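Local coordinates for cypemycin cysteine dehydrogenase (decarboxylating) (Streptomyces sp, PDB 6JDD), which catalyses the FAD-dependent oxidative decarboxylation of the C-terminal cysteine of the cypemycin precursor peptide during biosynthesis of this linaridin, at residues 15-29 with 50-62. Sequence-based numbering, arbitrary orientation.
With FAD (flavin-adenine dinucleotide), chain B.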
# COMPACT_ATOMS: atom_id res chain seq x y z
N VAL A 15 -26.43 -16.44 4.79
CA VAL A 15 -26.92 -15.20 4.13
C VAL A 15 -26.15 -15.01 2.83
O VAL A 15 -24.90 -15.01 2.89
CB VAL A 15 -26.75 -13.98 5.05
CG1 VAL A 15 -27.39 -12.72 4.46
CG2 VAL A 15 -27.26 -14.28 6.46
N THR A 16 -26.84 -14.80 1.71
CA THR A 16 -26.22 -14.70 0.36
C THR A 16 -26.61 -13.37 -0.27
O THR A 16 -27.48 -12.74 0.23
CB THR A 16 -26.58 -15.92 -0.53
OG1 THR A 16 -27.92 -15.81 -1.00
CG2 THR A 16 -26.36 -17.26 0.15
N GLY A 17 -25.97 -13.01 -1.38
CA GLY A 17 -25.83 -11.65 -1.94
C GLY A 17 -27.03 -11.21 -2.74
O GLY A 17 -26.90 -10.84 -3.93
N SER A 18 -28.16 -11.12 -2.11
CA SER A 18 -29.27 -10.35 -2.71
C SER A 18 -29.54 -9.15 -1.81
O SER A 18 -29.17 -9.15 -0.61
CB SER A 18 -30.46 -11.23 -2.94
OG SER A 18 -30.99 -11.72 -1.73
N ILE A 19 -30.17 -8.14 -2.38
CA ILE A 19 -30.50 -6.89 -1.65
C ILE A 19 -31.33 -7.25 -0.41
O ILE A 19 -31.14 -6.60 0.63
CB ILE A 19 -31.14 -5.87 -2.61
CG1 ILE A 19 -31.22 -4.50 -1.96
CG2 ILE A 19 -32.47 -6.36 -3.14
CD1 ILE A 19 -29.83 -3.95 -1.70
N SER A 20 -32.10 -8.34 -0.42
CA SER A 20 -32.81 -8.84 0.79
C SER A 20 -31.83 -9.10 1.95
O SER A 20 -32.28 -9.18 3.08
CB SER A 20 -33.60 -10.08 0.52
OG SER A 20 -34.54 -9.87 -0.52
N ALA A 21 -30.54 -9.30 1.70
CA ALA A 21 -29.61 -9.54 2.82
C ALA A 21 -29.61 -8.32 3.72
O ALA A 21 -29.45 -8.50 4.88
CB ALA A 21 -28.23 -9.87 2.33
N ALA A 22 -29.83 -7.13 3.17
CA ALA A 22 -29.90 -5.86 3.94
C ALA A 22 -30.99 -5.95 5.03
O ALA A 22 -30.81 -5.28 6.08
CB ALA A 22 -30.13 -4.68 3.04
N LEU A 23 -32.04 -6.74 4.80
CA LEU A 23 -33.21 -6.91 5.70
C LEU A 23 -32.99 -8.02 6.73
O LEU A 23 -33.79 -8.11 7.64
CB LEU A 23 -34.43 -7.25 4.85
CG LEU A 23 -35.22 -6.06 4.33
CD1 LEU A 23 -34.33 -5.03 3.70
CD2 LEU A 23 -36.25 -6.54 3.31
N VAL A 24 -31.95 -8.84 6.60
CA VAL A 24 -31.72 -10.02 7.48
C VAL A 24 -31.46 -9.57 8.90
O VAL A 24 -32.02 -10.19 9.79
CB VAL A 24 -30.61 -10.91 6.92
CG1 VAL A 24 -30.19 -12.02 7.88
CG2 VAL A 24 -31.07 -11.52 5.63
N PRO A 25 -30.62 -8.54 9.22
CA PRO A 25 -30.41 -8.15 10.62
C PRO A 25 -31.72 -7.82 11.37
O PRO A 25 -31.85 -8.21 12.51
CB PRO A 25 -29.55 -6.90 10.51
CG PRO A 25 -28.80 -7.10 9.21
CD PRO A 25 -29.81 -7.74 8.29
N TRP A 26 -32.68 -7.20 10.69
CA TRP A 26 -34.04 -6.99 11.26
C TRP A 26 -34.69 -8.34 11.62
O TRP A 26 -35.17 -8.49 12.77
CB TRP A 26 -34.90 -6.16 10.30
CG TRP A 26 -36.20 -5.73 10.89
CD1 TRP A 26 -36.47 -4.53 11.46
CD2 TRP A 26 -37.40 -6.51 10.98
NE1 TRP A 26 -37.77 -4.50 11.89
CE2 TRP A 26 -38.36 -5.70 11.61
CE3 TRP A 26 -37.76 -7.80 10.59
CZ2 TRP A 26 -39.66 -6.12 11.87
CZ3 TRP A 26 -39.05 -8.22 10.82
CH2 TRP A 26 -39.98 -7.39 11.45
N TRP A 27 -34.70 -9.30 10.69
CA TRP A 27 -35.25 -10.66 10.93
C TRP A 27 -34.47 -11.43 12.00
O TRP A 27 -35.09 -12.14 12.78
CB TRP A 27 -35.29 -11.43 9.63
CG TRP A 27 -36.41 -10.97 8.79
CD1 TRP A 27 -36.37 -10.16 7.69
CD2 TRP A 27 -37.79 -11.23 9.06
NE1 TRP A 27 -37.63 -9.93 7.22
CE2 TRP A 27 -38.53 -10.58 8.04
CE3 TRP A 27 -38.46 -11.95 10.04
CZ2 TRP A 27 -39.92 -10.65 7.98
CZ3 TRP A 27 -39.84 -12.00 9.99
CH2 TRP A 27 -40.56 -11.37 8.96
N ILE A 28 -33.15 -11.36 12.02
CA ILE A 28 -32.35 -11.98 13.12
C ILE A 28 -32.78 -11.34 14.45
O ILE A 28 -33.02 -12.09 15.41
CB ILE A 28 -30.83 -11.85 12.89
CG1 ILE A 28 -30.36 -12.50 11.58
CG2 ILE A 28 -30.06 -12.39 14.11
CD1 ILE A 28 -30.53 -13.98 11.55
N HIS A 29 -32.88 -10.02 14.52
CA HIS A 29 -33.33 -9.31 15.74
C HIS A 29 -34.71 -9.84 16.14
O HIS A 29 -34.87 -10.19 17.31
CB HIS A 29 -33.32 -7.81 15.50
CG HIS A 29 -33.84 -7.04 16.67
ND1 HIS A 29 -33.15 -7.01 17.88
CD2 HIS A 29 -34.96 -6.29 16.83
CE1 HIS A 29 -33.82 -6.27 18.72
NE2 HIS A 29 -34.93 -5.82 18.10
N ARG A 50 -21.60 -7.04 1.10
CA ARG A 50 -21.72 -5.72 0.42
C ARG A 50 -23.09 -5.13 0.72
O ARG A 50 -23.29 -3.98 0.34
CB ARG A 50 -21.56 -5.82 -1.11
CG ARG A 50 -20.18 -6.25 -1.60
CD ARG A 50 -20.08 -6.40 -3.13
NE ARG A 50 -20.88 -7.47 -3.78
CZ ARG A 50 -20.43 -8.42 -4.65
NH1 ARG A 50 -19.16 -8.47 -5.01
NH2 ARG A 50 -21.26 -9.33 -5.16
N PHE A 51 -24.03 -5.91 1.26
CA PHE A 51 -25.43 -5.46 1.48
C PHE A 51 -25.78 -5.39 2.97
O PHE A 51 -26.80 -4.78 3.31
CB PHE A 51 -26.42 -6.33 0.72
CG PHE A 51 -26.28 -6.23 -0.78
CD1 PHE A 51 -26.15 -5.00 -1.42
CD2 PHE A 51 -26.26 -7.39 -1.57
CE1 PHE A 51 -26.02 -4.93 -2.79
CE2 PHE A 51 -26.11 -7.32 -2.94
CZ PHE A 51 -25.98 -6.09 -3.55
N LEU A 52 -24.95 -5.99 3.81
CA LEU A 52 -25.10 -5.85 5.27
C LEU A 52 -23.73 -5.79 5.94
O LEU A 52 -22.74 -5.95 5.24
CB LEU A 52 -25.97 -6.98 5.81
CG LEU A 52 -25.45 -8.39 5.64
CD1 LEU A 52 -24.21 -8.62 6.48
CD2 LEU A 52 -26.52 -9.37 6.06
N ALA A 53 -23.70 -5.52 7.24
CA ALA A 53 -22.46 -5.46 8.01
C ALA A 53 -22.39 -6.71 8.90
O ALA A 53 -23.28 -6.91 9.76
CB ALA A 53 -22.43 -4.16 8.78
N VAL A 54 -21.33 -7.50 8.73
CA VAL A 54 -21.12 -8.70 9.58
C VAL A 54 -21.06 -8.27 11.06
O VAL A 54 -21.54 -9.05 11.92
CB VAL A 54 -19.86 -9.45 9.14
CG1 VAL A 54 -19.56 -10.62 10.05
CG2 VAL A 54 -20.03 -9.93 7.72
N ARG A 55 -20.46 -7.11 11.32
CA ARG A 55 -20.29 -6.59 12.71
C ARG A 55 -21.66 -6.52 13.40
O ARG A 55 -21.74 -6.94 14.57
CB ARG A 55 -19.62 -5.21 12.68
CG ARG A 55 -18.25 -5.17 13.34
CD ARG A 55 -17.64 -3.78 13.34
NE ARG A 55 -16.65 -3.61 12.29
CZ ARG A 55 -16.93 -3.24 11.04
NH1 ARG A 55 -15.96 -3.11 10.16
NH2 ARG A 55 -18.18 -3.00 10.69
N ALA A 56 -22.67 -6.00 12.71
CA ALA A 56 -24.02 -5.86 13.29
C ALA A 56 -24.57 -7.26 13.67
O ALA A 56 -25.20 -7.38 14.76
CB ALA A 56 -24.91 -5.12 12.33
N LEU A 57 -24.31 -8.29 12.88
CA LEU A 57 -24.79 -9.66 13.17
C LEU A 57 -24.04 -10.20 14.40
O LEU A 57 -24.65 -10.95 15.19
CB LEU A 57 -24.56 -10.56 11.96
CG LEU A 57 -25.37 -10.25 10.71
CD1 LEU A 57 -24.82 -11.01 9.52
CD2 LEU A 57 -26.83 -10.56 10.90
N ARG A 58 -22.75 -9.91 14.52
CA ARG A 58 -22.01 -10.34 15.72
C ARG A 58 -22.74 -9.82 16.97
O ARG A 58 -22.69 -10.51 17.97
CB ARG A 58 -20.56 -9.85 15.71
CG ARG A 58 -19.66 -10.62 14.77
CD ARG A 58 -18.24 -10.10 14.80
NE ARG A 58 -17.63 -10.33 13.51
CZ ARG A 58 -17.38 -11.55 13.00
NH1 ARG A 58 -16.81 -11.66 11.80
NH2 ARG A 58 -17.66 -12.65 13.70
N HIS A 59 -23.37 -8.65 16.91
CA HIS A 59 -24.14 -8.07 18.05
C HIS A 59 -25.54 -8.71 18.11
O HIS A 59 -25.95 -9.10 19.19
CB HIS A 59 -24.18 -6.53 18.00
CG HIS A 59 -22.82 -5.94 18.21
ND1 HIS A 59 -22.23 -5.92 19.47
CD2 HIS A 59 -21.90 -5.44 17.34
CE1 HIS A 59 -21.00 -5.42 19.35
NE2 HIS A 59 -20.77 -5.11 18.04
N LEU A 60 -26.24 -8.84 17.00
CA LEU A 60 -27.65 -9.27 17.06
C LEU A 60 -27.76 -10.78 17.27
O LEU A 60 -28.75 -11.20 17.84
CB LEU A 60 -28.35 -8.83 15.78
CG LEU A 60 -28.36 -7.31 15.56
CD1 LEU A 60 -28.70 -6.94 14.13
CD2 LEU A 60 -29.32 -6.65 16.54
N ALA A 61 -26.79 -11.57 16.82
CA ALA A 61 -26.84 -13.04 16.87
C ALA A 61 -26.05 -13.53 18.08
O ALA A 61 -24.97 -13.03 18.29
CB ALA A 61 -26.28 -13.63 15.60
N ASN A 62 -26.55 -14.54 18.76
CA ASN A 62 -25.94 -15.06 20.00
C ASN A 62 -25.01 -16.24 19.71
O ASN A 62 -24.34 -16.66 20.62
CB ASN A 62 -27.01 -15.44 21.00
CG ASN A 62 -28.04 -16.38 20.44
OD1 ASN A 62 -28.31 -16.40 19.26
ND2 ASN A 62 -28.64 -17.16 21.30
PA FAD B . -20.49 -15.65 -3.12
O1A FAD B . -19.69 -16.44 -2.12
O2A FAD B . -20.45 -14.16 -3.04
O5B FAD B . -20.09 -16.12 -4.60
C5B FAD B . -19.03 -15.42 -5.29
C4B FAD B . -18.44 -16.32 -6.35
O4B FAD B . -17.00 -16.32 -6.22
C3B FAD B . -18.87 -17.79 -6.30
O3B FAD B . -19.00 -18.34 -7.60
C2B FAD B . -17.72 -18.44 -5.52
O2B FAD B . -17.59 -19.82 -5.80
C1B FAD B . -16.54 -17.64 -6.05
N9A FAD B . -15.40 -17.61 -5.13
C8A FAD B . -15.02 -18.58 -4.24
N7A FAD B . -13.95 -18.24 -3.55
C5A FAD B . -13.62 -16.98 -4.02
C6A FAD B . -12.58 -16.08 -3.70
N6A FAD B . -11.65 -16.33 -2.78
N1A FAD B . -12.54 -14.91 -4.37
C2A FAD B . -13.48 -14.66 -5.29
N3A FAD B . -14.50 -15.43 -5.68
C4A FAD B . -14.51 -16.58 -5.00
N1 FAD B . -28.82 -12.62 -7.28
C2 FAD B . -29.90 -13.38 -6.99
O2 FAD B . -29.89 -14.60 -7.20
N3 FAD B . -31.03 -12.85 -6.46
C4 FAD B . -31.15 -11.51 -6.18
O4 FAD B . -32.18 -11.08 -5.71
C4X FAD B . -30.04 -10.69 -6.47
N5 FAD B . -30.14 -9.40 -6.22
C5X FAD B . -29.05 -8.62 -6.51
C6 FAD B . -29.13 -7.24 -6.24
C7 FAD B . -28.08 -6.40 -6.51
C7M FAD B . -28.20 -4.93 -6.21
C8 FAD B . -26.89 -6.92 -7.06
C8M FAD B . -25.72 -6.02 -7.36
C9 FAD B . -26.79 -8.28 -7.32
C9A FAD B . -27.86 -9.15 -7.06
N10 FAD B . -27.80 -10.52 -7.31
C10 FAD B . -28.88 -11.33 -7.03
C1' FAD B . -26.58 -11.10 -7.89
C2' FAD B . -25.72 -11.78 -6.84
O2' FAD B . -25.22 -10.81 -5.93
C3' FAD B . -24.55 -12.53 -7.48
O3' FAD B . -25.05 -13.64 -8.22
C4' FAD B . -23.51 -13.02 -6.47
O4' FAD B . -22.45 -13.68 -7.17
C5' FAD B . -24.10 -13.96 -5.45
O5' FAD B . -23.03 -14.54 -4.65
P FAD B . -23.40 -15.38 -3.33
O1P FAD B . -24.44 -16.39 -3.70
O2P FAD B . -23.69 -14.43 -2.22
O3P FAD B . -22.02 -16.13 -3.04
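F51 lies against residues 17-19, with its CB 4.3 Å from A21 CB. CG stands anti to the carbonyl carbon (chi1 -65°), which sends the ring alongside them toward the flavin. CD1 meets I19 CD1 at 3.8 Å, the two side chains crossing at about a right angle, and I19 CA sits over the rim of one ring face. On the other flank CD2 is 3.5 Å from S18 O, which approaches obliquely, while G17 O comes to the ring edge at CE2. CZ ends 3.6 Å from FAD C7, and the methyl C8M lies at the edge in the ring plane. With an alanine here, the I19 side chain and the dimethylbenzene end of the flavin would probably lose their shared neighbour. T16, G17, S18 and F51 line the FAD pocket; G17, centre of an inverse gamma turn, grips the cofactor through its backbone: N donates to phosphate oxygen O2P, and O accepts from ribityl O2' at 2.6 Å.

Further along, L52 CD2 touches A21 O and meets V15 CG1 tip to tip at 3.8 Å. P25 CB then packs on L60 CD1 at 3.7 Å, and the I28 and L57 side chains cross at about a right angle. The contact is mainly apolar, with one CH...O contact from A22 CA to F51 O.

Helices 24-29 and 54-60 run nearly parallel (5°), their axes 10.0 Å apart, against a parallel sheet of Rossmann-like flavoprotein type: V15, in strand 10-15, pairs with strand 39-44, on which L52 and L57 pack; V24 packs on strand 90-95. A second subunit packs its H59 on I19.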